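PDB 4M7U: dihydrofolate reductase from Enterococcus faecalis, which probably catalyses the NADPH-dependent reduction of 7,8-dihydrofolate to tetrahydrofolate, a step needed for making glycine, purines and DNA precursors. Local coordinates for residues Leu48-Arg52 / Ala53-Gly57; Pro137-Trp141 / Ser142-Lys146. One frame throughout, in Å; residues are numbered along the deposited sequence.

Contact 1: Leu48-Arg52 / Ala53-Gly57. With NAP (NADP nicotinamide-adenine-dinucleotide phosphate), chain B.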
loop_
_atom_site.group_PDB
_atom_site.type_symbol
_atom_site.label_atom_id
_atom_site.label_comp_id
_atom_site.label_asym_id
_atom_site.label_seq_id
_atom_site.Cartn_x
_atom_site.Cartn_y
_atom_site.Cartn_z
ATOM N N LEU A 48 7.455 -1.314 -4.432
ATOM C CA LEU A 48 6.498 -0.598 -3.605
ATOM C C LEU A 48 6.170 0.759 -4.263
ATOM O O LEU A 48 7.084 1.533 -4.583
ATOM C CB LEU A 48 7.087 -0.387 -2.207
ATOM C CG LEU A 48 6.212 0.425 -1.249
ATOM C CD1 LEU A 48 4.945 -0.365 -0.893
ATOM C CD2 LEU A 48 6.983 0.817 0.005
ATOM N N VAL A 49 4.881 1.033 -4.473
ATOM C CA VAL A 49 4.437 2.287 -5.105
ATOM C C VAL A 49 3.843 3.222 -4.062
ATOM O O VAL A 49 2.917 2.841 -3.347
ATOM C CB VAL A 49 3.363 2.036 -6.199
ATOM C CG1 VAL A 49 2.925 3.358 -6.846
ATOM C CG2 VAL A 49 3.899 1.080 -7.254
ATOM N N LEU A 50 4.371 4.446 -3.981
ATOM C CA LEU A 50 3.908 5.425 -2.997
ATOM C C LEU A 50 3.603 6.788 -3.642
ATOM O O LEU A 50 4.404 7.298 -4.433
ATOM C CB LEU A 50 4.967 5.623 -1.907
ATOM C CG LEU A 50 5.402 4.432 -1.058
ATOM C CD1 LEU A 50 6.541 4.848 -0.120
ATOM C CD2 LEU A 50 4.212 3.942 -0.255
ATOM N N GLY A 51 2.462 7.387 -3.296
ATOM C CA GLY A 51 2.193 8.756 -3.710
ATOM C C GLY A 51 3.209 9.674 -3.052
ATOM O O GLY A 51 3.819 9.300 -2.037
ATOM N N ARG A 52 3.406 10.871 -3.609
ATOM C CA ARG A 52 4.432 11.775 -3.080
ATOM C C ARG A 52 4.238 12.103 -1.600
ATOM O O ARG A 52 5.205 12.086 -0.828
ATOM C CB ARG A 52 4.512 13.071 -3.898
ATOM C CG ARG A 52 5.452 14.106 -3.270
ATOM C CD ARG A 52 5.441 15.427 -4.014
ATOM N NE ARG A 52 4.104 16.019 -4.058
ATOM C CZ ARG A 52 3.543 16.681 -3.048
ATOM N NH1 ARG A 52 4.202 16.836 -1.907
ATOM N NH2 ARG A 52 2.319 17.180 -3.179
ATOM N N ALA A 53 2.999 12.385 -1.195
ATOM C CA ALA A 53 2.755 12.864 0.170
ATOM C C ALA A 53 3.124 11.815 1.210
ATOM O O ALA A 53 3.711 12.136 2.257
ATOM C CB ALA A 53 1.311 13.298 0.340
ATOM N N THR A 54 2.772 10.564 0.922
ATOM C CA THR A 54 3.136 9.437 1.778
ATOM C C THR A 54 4.649 9.248 1.819
ATOM O O THR A 54 5.228 9.024 2.884
ATOM C CB THR A 54 2.476 8.129 1.269
ATOM O OG1 THR A 54 1.055 8.247 1.382
ATOM C CG2 THR A 54 2.932 6.929 2.063
ATOM N N PHE A 55 5.288 9.330 0.654
ATOM C CA PHE A 55 6.736 9.192 0.579
ATOM C C PHE A 55 7.414 10.226 1.474
ATOM O O PHE A 55 8.311 9.905 2.257
ATOM C CB PHE A 55 7.223 9.369 -0.851
ATOM C CG PHE A 55 8.718 9.271 -0.992
ATOM C CD1 PHE A 55 9.380 8.097 -0.662
ATOM C CD2 PHE A 55 9.464 10.350 -1.450
ATOM C CE1 PHE A 55 10.764 8.000 -0.792
ATOM C CE2 PHE A 55 10.834 10.254 -1.577
ATOM C CZ PHE A 55 11.486 9.081 -1.249
ATOM N N GLU A 56 6.974 11.470 1.362
ATOM C CA GLU A 56 7.560 12.533 2.159
ATOM C C GLU A 56 7.208 12.373 3.651
ATOM O O GLU A 56 8.000 12.725 4.516
ATOM C CB GLU A 56 7.165 13.900 1.584
ATOM C CG GLU A 56 7.648 14.056 0.143
ATOM C CD GLU A 56 7.325 15.405 -0.474
ATOM O OE1 GLU A 56 6.374 16.075 -0.009
ATOM O OE2 GLU A 56 8.031 15.795 -1.441
ATOM N N GLY A 57 6.039 11.808 3.948
ATOM C CA GLY A 57 5.685 11.507 5.325
ATOM C C GLY A 57 6.628 10.505 5.976
ATOM O O GLY A 57 6.721 10.448 7.198
HETATM P PA NAP B . -0.770 10.331 -1.390
HETATM O O1A NAP B . -1.786 9.422 -2.149
HETATM O O2A NAP B . 0.278 9.521 -0.651
HETATM O O5B NAP B . -0.002 11.224 -2.423
HETATM C C5B NAP B . -0.708 12.092 -3.260
HETATM C C4B NAP B . 0.175 12.634 -4.340
HETATM O O4B NAP B . 0.823 11.605 -5.214
HETATM C C3B NAP B . -0.277 13.759 -5.240
HETATM O O3B NAP B . -0.526 15.018 -4.738
HETATM C C2B NAP B . 0.654 13.627 -6.386
HETATM O O2B NAP B . 1.898 14.221 -6.327
HETATM C C1B NAP B . 0.526 12.130 -6.571
HETATM N N9A NAP B . -0.158 11.299 -7.513
HETATM C C8A NAP B . -1.178 10.496 -7.207
HETATM N N7A NAP B . -1.690 9.981 -8.433
HETATM C C5A NAP B . -0.953 10.537 -9.479
HETATM C C6A NAP B . -1.040 10.374 -10.868
HETATM N N6A NAP B . -2.037 9.497 -11.424
HETATM N N1A NAP B . -0.187 11.042 -11.640
HETATM C C2A NAP B . 0.767 11.869 -11.106
HETATM N N3A NAP B . 0.855 12.034 -9.725
HETATM C C4A NAP B . -0.010 11.359 -8.952
HETATM O O3 NAP B . -1.497 11.328 -0.402
HETATM P PN NAP B . -2.913 11.094 0.275
HETATM O O1N NAP B . -4.035 11.194 -0.806
HETATM O O2N NAP B . -3.008 9.758 0.980
HETATM O O5D NAP B . -3.024 12.232 1.371
HETATM C C5D NAP B . -1.818 12.705 1.921
HETATM C C4D NAP B . -1.775 14.140 2.413
HETATM O O4D NAP B . -2.965 15.007 2.244
HETATM C C3D NAP B . -1.175 14.478 3.778
HETATM O O3D NAP B . -0.037 15.157 3.847
HETATM C C2D NAP B . -2.324 15.020 4.581
HETATM O O2D NAP B . -2.113 15.807 5.693
HETATM C C1D NAP B . -3.368 15.469 3.578
HETATM N N1N NAP B . -4.761 15.719 3.854
HETATM C C2N NAP B . -5.308 16.716 4.760
HETATM C C3N NAP B . -6.823 16.935 4.847
HETATM C C7N NAP B . -7.275 18.306 5.199
HETATM O O7N NAP B . -6.661 19.257 4.732
HETATM N N7N NAP B . -8.096 18.502 6.349
HETATM C C4N NAP B . -7.805 15.886 4.267
HETATM C C5N NAP B . -7.106 14.687 3.568
HETATM C C6N NAP B . -5.571 14.572 3.518
HETATM P P2B NAP B . 2.017 15.716 -6.796
HETATM O O1X NAP B . 1.094 16.611 -5.905
HETATM O O2X NAP B . 3.497 16.162 -6.587
HETATM O O3X NAP B . 1.593 15.809 -8.243
#

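Contact 2: Pro137-Trp141 / Ser142-Lys146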
loop_
_atom_site.group_PDB
_atom_site.type_symbol
_atom_site.label_atom_id
_atom_site.label_comp_id
_atom_site.label_asym_id
_atom_site.label_seq_id
_atom_site.Cartn_x
_atom_site.Cartn_y
_atom_site.Cartn_z
ATOM N N PRO A 137 -9.866 5.547 1.019
ATOM C CA PRO A 137 -10.892 6.149 0.167
ATOM C C PRO A 137 -12.079 5.231 -0.041
ATOM O O PRO A 137 -12.002 4.027 0.214
ATOM C CB PRO A 137 -10.162 6.342 -1.164
ATOM C CG PRO A 137 -9.154 5.201 -1.180
ATOM C CD PRO A 137 -8.679 5.128 0.248
ATOM N N GLU A 138 -13.173 5.809 -0.513
ATOM C CA GLU A 138 -14.316 5.030 -0.954
ATOM C C GLU A 138 -13.949 4.258 -2.213
ATOM O O GLU A 138 -13.594 4.856 -3.233
ATOM C CB GLU A 138 -15.481 5.961 -1.272
ATOM C CG GLU A 138 -16.275 6.395 -0.065
ATOM C CD GLU A 138 -17.448 7.275 -0.449
ATOM O OE1 GLU A 138 -17.532 8.399 0.091
ATOM O OE2 GLU A 138 -18.272 6.849 -1.294
ATOM N N ILE A 139 -14.019 2.934 -2.151
ATOM C CA ILE A 139 -13.785 2.138 -3.347
ATOM C C ILE A 139 -14.991 1.277 -3.650
ATOM O O ILE A 139 -15.897 1.139 -2.825
ATOM C CB ILE A 139 -12.558 1.227 -3.208
ATOM C CG1 ILE A 139 -12.850 0.111 -2.204
ATOM C CG2 ILE A 139 -11.340 2.040 -2.790
ATOM C CD1 ILE A 139 -11.809 -0.978 -2.183
ATOM N N ASP A 140 -14.995 0.679 -4.833
ATOM C CA ASP A 140 -16.032 -0.281 -5.182
ATOM C C ASP A 140 -15.751 -1.613 -4.490
ATOM O O ASP A 140 -14.935 -2.406 -4.966
ATOM C CB ASP A 140 -16.088 -0.484 -6.703
ATOM C CG ASP A 140 -17.175 -1.462 -7.119
ATOM O OD1 ASP A 140 -17.147 -1.940 -8.274
ATOM O OD2 ASP A 140 -18.054 -1.769 -6.278
ATOM N N TRP A 141 -16.425 -1.875 -3.375
ATOM C CA TRP A 141 -16.225 -3.142 -2.666
ATOM C C TRP A 141 -16.995 -4.331 -3.270
ATOM O O TRP A 141 -16.783 -5.481 -2.870
ATOM C CB TRP A 141 -16.596 -2.987 -1.188
ATOM C CG TRP A 141 -15.576 -2.242 -0.350
ATOM C CD1 TRP A 141 -15.639 -0.939 0.062
ATOM C CD2 TRP A 141 -14.352 -2.781 0.195
ATOM N NE1 TRP A 141 -14.529 -0.633 0.828
ATOM C CE2 TRP A 141 -13.731 -1.734 0.921
ATOM C CE3 TRP A 141 -13.731 -4.032 0.127
ATOM C CZ2 TRP A 141 -12.508 -1.919 1.591
ATOM C CZ3 TRP A 141 -12.526 -4.213 0.797
ATOM C CH2 TRP A 141 -11.928 -3.155 1.528
ATOM N N SER A 142 -17.872 -4.060 -4.236
ATOM C CA SER A 142 -18.728 -5.108 -4.809
ATOM C C SER A 142 -17.959 -6.143 -5.617
ATOM O O SER A 142 -18.423 -7.273 -5.789
ATOM C CB SER A 142 -19.841 -4.498 -5.662
ATOM O OG SER A 142 -19.326 -3.925 -6.846
ATOM N N VAL A 143 -16.774 -5.772 -6.093
ATOM C CA VAL A 143 -15.939 -6.702 -6.870
ATOM C C VAL A 143 -14.925 -7.476 -6.011
ATOM O O VAL A 143 -14.157 -8.304 -6.517
ATOM C CB VAL A 143 -15.213 -5.974 -8.022
ATOM C CG1 VAL A 143 -16.227 -5.334 -8.956
ATOM C CG2 VAL A 143 -14.264 -4.912 -7.471
ATOM N N TRP A 144 -14.939 -7.216 -4.707
ATOM C CA TRP A 144 -14.008 -7.861 -3.783
ATOM C C TRP A 144 -14.751 -8.761 -2.797
ATOM O O TRP A 144 -15.876 -8.448 -2.394
ATOM C CB TRP A 144 -13.213 -6.792 -3.003
ATOM C CG TRP A 144 -12.252 -5.988 -3.870
ATOM C CD1 TRP A 144 -12.433 -4.724 -4.363
ATOM C CD2 TRP A 144 -10.973 -6.429 -4.344
ATOM N NE1 TRP A 144 -11.330 -4.343 -5.101
ATOM C CE2 TRP A 144 -10.425 -5.369 -5.106
ATOM C CE3 TRP A 144 -10.233 -7.609 -4.184
ATOM C CZ2 TRP A 144 -9.173 -5.470 -5.722
ATOM C CZ3 TRP A 144 -8.990 -7.704 -4.785
ATOM C CH2 TRP A 144 -8.475 -6.641 -5.553
ATOM N N GLU A 145 -14.121 -9.867 -2.404
ATOM C CA GLU A 145 -14.608 -10.673 -1.278
ATOM C C GLU A 145 -13.444 -11.135 -0.386
ATOM O O GLU A 145 -12.321 -11.349 -0.864
ATOM C CB GLU A 145 -15.422 -11.877 -1.770
ATOM C CG GLU A 145 -14.560 -13.000 -2.312
ATOM C CD GLU A 145 -15.353 -14.038 -3.091
ATOM O OE1 GLU A 145 -16.572 -14.175 -2.847
ATOM O OE2 GLU A 145 -14.744 -14.711 -3.952
ATOM N N LYS A 146 -13.711 -11.279 0.910
ATOM C CA LYS A 146 -12.666 -11.634 1.866
ATOM C C LYS A 146 -12.406 -13.130 1.810
ATOM O O LYS A 146 -13.311 -13.929 2.037
ATOM C CB LYS A 146 -13.061 -11.214 3.283
ATOM C CG LYS A 146 -11.925 -11.389 4.311
ATOM C CD LYS A 146 -12.168 -10.575 5.592
ATOM C CE LYS A 146 -13.389 -11.075 6.358
ATOM N NZ LYS A 146 -13.621 -10.288 7.612
HETATM O O HOH W 1 -12.497 -1.797 -6.367
#

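Contact 1: Leu48-Arg52 / Ala53-Gly57
The guanidinium of R52 meets both of its anionic partners at the edge: the carboxylate of E56 lies there, and so does the 2'-phosphate of NADP. On the E56 side R52 NH1 forms a salt bridge to E56 OE1 at 3.0 Å, with the two planes turned 66° apart, and OE1 is approached from above the carboxylate plane. On the cofactor side R52 NE reaches O2X of NADP at 2.6 Å and NH2 reaches O1X at 3.0 Å. The bend at chi3 (59°) swings the group round to do this. The other oxygen of E56, OE2, is hydrogen-bonded to Y77. The F55 ring, too, is touched at its edge, by CD1 of L50 at 4.3 Å.

Strand 47-51 passes into helix 52-57 of a beta-alpha-beta unit, with G51 as N-cap; G51 O accepts from F55 N at 3.1 Å. The first turn faces the pyrophosphate: T54 gives both its N and OG1 to O2A of NADP, the latter at 2.5 Å. The helix start thus serves the pyrophosphate and the arginine the 2'-phosphate, which probably steadies their negative charge. The 2'-phosphate contact is consistent with preference for NADP(H) over NAD(H).

Contact 2: Pro137-Trp141 / Ser142-Lys146
D140 and S142 build an Asx turn that overlaps a type I beta turn, W141-W144, leading into strand 144-151, the edge strand of the main sheet. The beta turn is closed by W144 N on W141 O, the donor coming in above the carbonyl plane.

The packed part gathers round the buried W144. Within 137-141, CD1 of I139 sits over the centre of the W141 indole, 3.7 Å above its plane, and this prepares the apolar surface that W144 meets: I139 CD1 is 4.4 Å from W144 CD1, and W141 CE3 is 4.2 Å from W144 CB. Both tryptophans rest on L121 of strand 120-126, and W141 also meets the ring of Y167.

D140 and S142, by contrast, are exposed, and hydrogen bonds rather than packing hold them. OD2 of D140 takes two, from S142 OG at 2.6 Å on the syn side and from S142 N at 3.1 Å, the latter from above the carboxylate plane. With CG of D140 anti to its own N (chi1 -179°), the carboxylate reaches forward over the turn, and the double grip limits its rotation. A water links D140 O to W144 NE1, accepting from NE1 of W144 at 3.1 Å in the plane of the indole, at its edge.

Overall arrangement
Contact 1 comes first along the chain and is complete well before contact 2 begins; their centres lie 23 Å apart, on opposite sides of the chain's centre, and their nearest atoms are about 10 Å apart. Both reach the same eight-stranded mixed sheet. Residues 48-57 run off strand 47-51, within its parallel part, into a short helix, whereas residues 137-146 enter strand 144-151, its antiparallel outer edge. Helix 108-114 approaches both: S108 binds NADP and touches P137, and V110 lies beside G51. Contact 1 thus belongs to the cofactor site, while contact 2 is surface packing, with the side chain of I139 about 12 Å from the bound NADP, joining a loop to the sheet's edge.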